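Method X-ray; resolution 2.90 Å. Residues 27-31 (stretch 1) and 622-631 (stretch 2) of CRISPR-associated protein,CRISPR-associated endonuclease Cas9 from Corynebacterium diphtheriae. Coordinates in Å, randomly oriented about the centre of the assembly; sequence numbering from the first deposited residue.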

ATOM      1  N   ALA A  27      25.744 -38.657  12.293  1.00204.55           N
ATOM      2  CA  ALA A  27      25.783 -39.272  10.970  1.00208.78           C
ATOM      3  C   ALA A  27      24.766 -38.640  10.029  1.00197.01           C
ATOM      4  O   ALA A  27      25.057 -38.431   8.845  1.00204.17           O
ATOM      5  CB  ALA A  27      25.543 -40.777  11.083  1.00216.13           C
ATOM      6  N   GLY A  28      23.575 -38.328  10.534  1.00171.27           N
ATOM      7  CA  GLY A  28      22.549 -37.708   9.720  1.00159.60           C
ATOM      8  C   GLY A  28      21.147 -38.156  10.080  1.00148.94           C
ATOM      9  O   GLY A  28      20.205 -37.942   9.312  1.00134.28           O
HETATM   10  N   MSE A  29      20.994 -38.772  11.249  1.00144.52           N
HETATM   11  CA  MSE A  29      19.706 -39.318  11.664  1.00139.63           C
HETATM   12  C   MSE A  29      18.927 -38.341  12.545  1.00128.14           C
HETATM   13  O   MSE A  29      19.502 -37.679  13.408  1.00126.55           O
HETATM   14  CB  MSE A  29      19.907 -40.649  12.398  1.00154.49           C
HETATM   15  CG  MSE A  29      20.566 -41.738  11.552  1.00180.31           C
HETATM   16 SE   MSE A  29      19.437 -42.410  10.103  1.00189.74          SE
HETATM   17  CE  MSE A  29      20.812 -43.229   8.989  1.00203.56           C
ATOM     18  N   PRO A  30      17.618 -38.245  12.316  1.00124.80           N
ATOM     19  CA  PRO A  30      16.791 -37.354  13.139  1.00 98.19           C
ATOM     20  C   PRO A  30      16.648 -37.886  14.558  1.00105.73           C
ATOM     21  O   PRO A  30      16.502 -39.091  14.776  1.00 98.13           O
ATOM     22  CB  PRO A  30      15.443 -37.340  12.408  1.00 95.10           C
ATOM     23  CG  PRO A  30      15.732 -37.875  11.032  1.00 92.13           C
ATOM     24  CD  PRO A  30      16.854 -38.842  11.209  1.00120.79           C
ATOM     25  N   ILE A  31      16.681 -36.969  15.526  1.00121.29           N
ATOM     26  CA  ILE A  31      16.637 -37.336  16.938  1.00131.32           C
ATOM     27  C   ILE A  31      15.427 -36.709  17.617  1.00123.58           C
ATOM     28  O   ILE A  31      14.589 -37.411  18.191  1.00130.47           O
ATOM     29  CB  ILE A  31      17.932 -36.922  17.660  1.00145.79           C
ATOM     30  CG1 ILE A  31      19.144 -37.613  17.032  1.00159.71           C
ATOM     31  CG2 ILE A  31      17.838 -37.236  19.147  1.00148.33           C
ATOM     32  CD1 ILE A  31      20.456 -37.255  17.694  1.00169.91           C
TER
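Stretch 2, residues 622-631: RVWCQKMEKL

How does stretch 2 present itself to stretch 1? Residues 622-631 are helical throughout, within a helix that extends beyond both ends, and the short segment lies against them as loop up to Met-29 and as strand from Pro-30. The two stretches run in the same general sense: Met-29 lies nearest Lys-627, with 5.5 Å between their CA atoms, and Pro-30 lies nearest Leu-631, at 5.8 Å CA to CA, one helical turn further on.

What happens at Gly-28? The extended side chain of Lys-627 runs past its backbone, bringing CD to 3.2 Å from Gly-28 O. The glycine conformation, phi 145° and psi 16°, disfavours a CB, and an ideal one would also clash with Lys-627 NZ at 2.6 Å.

Where does Met-29 go? This selenomethionine leaves the backbone sideways, but its end comes nearer the helix. Met-29 SE packs 3.6 Å from Lys-627 CG, while Met-29 CE lies 3.5 Å from Gln-626 CD and 4.3 Å from Val-623 CG1.

What closes the contact? The CA-to-CB bond of Pro-30 points toward the helix, and the ring places CG 3.7 Å from Lys-627 O and 3.9 Å from Leu-631 CB. Lys-627 O already accepts the helical hydrogen bond from Leu-631 N, at 2.7 Å. The CA-to-CB bond of Ile-31 points away.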

ATOM      1  N   ARG A 622      19.152 -45.695   0.017  1.00206.22           N
ATOM      2  CA  ARG A 622      19.088 -46.597   1.162  1.00208.73           C
ATOM      3  C   ARG A 622      19.292 -45.844   2.470  1.00195.19           C
ATOM      4  O   ARG A 622      18.573 -46.084   3.447  1.00195.43           O
ATOM      5  CB  ARG A 622      20.120 -47.714   1.013  1.00222.01           C
ATOM      6  N   VAL A 623      20.267 -44.932   2.509  1.00198.33           N
ATOM      7  CA  VAL A 623      20.471 -44.106   3.696  1.00175.97           C
ATOM      8  C   VAL A 623      19.280 -43.182   3.905  1.00165.12           C
ATOM      9  O   VAL A 623      18.851 -42.940   5.040  1.00165.15           O
ATOM     10  CB  VAL A 623      21.784 -43.309   3.572  1.00165.63           C
ATOM     11  CG1 VAL A 623      22.134 -42.654   4.898  1.00145.97           C
ATOM     12  CG2 VAL A 623      22.914 -44.202   3.087  1.00184.69           C
ATOM     13  N   TRP A 624      18.720 -42.662   2.809  1.00182.35           N
ATOM     14  CA  TRP A 624      17.637 -41.687   2.904  1.00157.95           C
ATOM     15  C   TRP A 624      16.403 -42.294   3.562  1.00158.87           C
ATOM     16  O   TRP A 624      15.852 -41.721   4.508  1.00151.62           O
ATOM     17  CB  TRP A 624      17.308 -41.141   1.512  1.00151.94           C
ATOM     18  CG  TRP A 624      16.276 -40.053   1.495  1.00138.52           C
ATOM     19  CD1 TRP A 624      16.429 -38.767   1.930  1.00128.08           C
ATOM     20  CD2 TRP A 624      14.940 -40.147   0.989  1.00136.83           C
ATOM     21  NE1 TRP A 624      15.265 -38.062   1.740  1.00126.28           N
ATOM     22  CE2 TRP A 624      14.335 -38.887   1.163  1.00127.41           C
ATOM     23  CE3 TRP A 624      14.195 -41.180   0.412  1.00139.36           C
ATOM     24  CZ2 TRP A 624      13.019 -38.631   0.781  1.00116.70           C
ATOM     25  CZ3 TRP A 624      12.890 -40.925   0.034  1.00131.75           C
ATOM     26  CH2 TRP A 624      12.315 -39.660   0.219  1.00119.27           C
ATOM     27  N   CYS A 625      15.960 -43.460   3.080  1.00131.64           N
ATOM     28  CA  CYS A 625      14.769 -44.087   3.650  1.00132.77           C
ATOM     29  C   CYS A 625      14.968 -44.433   5.121  1.00124.08           C
ATOM     30  O   CYS A 625      14.016 -44.386   5.910  1.00113.50           O
ATOM     31  CB  CYS A 625      14.390 -45.337   2.853  1.00149.63           C
ATOM     32  SG  CYS A 625      13.487 -45.030   1.315  1.00150.63           S
ATOM     33  N   GLN A 626      16.194 -44.783   5.513  1.00154.55           N
ATOM     34  CA  GLN A 626      16.464 -45.019   6.928  1.00151.11           C
ATOM     35  C   GLN A 626      16.251 -43.749   7.740  1.00129.68           C
ATOM     36  O   GLN A 626      15.791 -43.803   8.887  1.00122.43           O
ATOM     37  CB  GLN A 626      17.887 -45.545   7.114  1.00166.48           C
ATOM     38  CG  GLN A 626      18.221 -45.943   8.542  1.00168.89           C
ATOM     39  CD  GLN A 626      19.638 -46.462   8.681  1.00181.90           C
ATOM     40  OE1 GLN A 626      20.380 -46.536   7.703  1.00181.93           O
ATOM     41  NE2 GLN A 626      20.021 -46.822   9.901  1.00190.84           N
ATOM     42  N   LYS A 627      16.576 -42.593   7.156  1.00143.68           N
ATOM     43  CA  LYS A 627      16.323 -41.322   7.828  1.00127.88           C
ATOM     44  C   LYS A 627      14.838 -40.981   7.820  1.00133.02           C
ATOM     45  O   LYS A 627      14.296 -40.516   8.830  1.00122.03           O
ATOM     46  CB  LYS A 627      17.128 -40.206   7.162  1.00110.88           C
ATOM     47  CG  LYS A 627      18.632 -40.433   7.147  1.00137.52           C
ATOM     48  CD  LYS A 627      19.350 -39.266   6.487  1.00141.70           C
ATOM     49  CE  LYS A 627      20.860 -39.454   6.496  1.00147.63           C
ATOM     50  NZ  LYS A 627      21.572 -38.263   5.949  1.00141.77           N
HETATM   51  N   MSE A 628      14.168 -41.202   6.693  1.00163.55           N
HETATM   52  CA  MSE A 628      12.758 -40.854   6.549  1.00164.13           C
HETATM   53  C   MSE A 628      11.883 -41.692   7.472  1.00155.03           C
HETATM   54  O   MSE A 628      10.994 -41.165   8.139  1.00149.14           O
HETATM   55  CB  MSE A 628      12.310 -41.027   5.097  1.00178.74           C
HETATM   56  CG  MSE A 628      12.950 -40.045   4.130  1.00185.49           C
HETATM   57 SE   MSE A 628      12.623 -38.189   4.633  1.00172.20          SE
HETATM   58  CE  MSE A 628      10.675 -38.237   4.722  1.00169.82           C
ATOM     59  N   GLU A 629      12.140 -43.002   7.503  1.00123.42           N
ATOM     60  CA  GLU A 629      11.401 -43.875   8.409  1.00122.78           C
ATOM     61  C   GLU A 629      11.677 -43.511   9.862  1.00127.03           C
ATOM     62  O   GLU A 629      10.782 -43.588  10.712  1.00128.79           O
ATOM     63  CB  GLU A 629      11.755 -45.340   8.142  1.00120.58           C
ATOM     64  CG  GLU A 629      11.307 -45.864   6.777  1.00127.65           C
ATOM     65  CD  GLU A 629      11.425 -47.375   6.664  1.00148.72           C
ATOM     66  OE1 GLU A 629      11.509 -48.044   7.714  1.00156.41           O
ATOM     67  OE2 GLU A 629      11.437 -47.893   5.527  1.00158.02           O
ATOM     68  N   LYS A 630      12.912 -43.107  10.167  1.00161.78           N
ATOM     69  CA  LYS A 630      13.201 -42.595  11.502  1.00160.19           C
ATOM     70  C   LYS A 630      12.478 -41.276  11.745  1.00146.53           C
ATOM     71  O   LYS A 630      11.990 -41.024  12.853  1.00144.00           O
ATOM     72  CB  LYS A 630      14.709 -42.427  11.692  1.00162.14           C
ATOM     73  N   LEU A 631      12.388 -40.427  10.717  1.00158.53           N
ATOM     74  CA  LEU A 631      11.716 -39.141  10.878  1.00132.52           C
ATOM     75  C   LEU A 631      10.207 -39.310  10.998  1.00133.70           C
ATOM     76  O   LEU A 631       9.552 -38.564  11.734  1.00127.57           O
ATOM     77  CB  LEU A 631      12.053 -38.211   9.708  1.00113.69           C
ATOM     78  CG  LEU A 631      11.318 -36.862   9.691  1.00 95.87           C
ATOM     79  CD1 LEU A 631      11.647 -36.046  10.936  1.00 91.55           C
ATOM     80  CD2 LEU A 631      11.614 -36.064   8.423  1.00 99.85           C
TER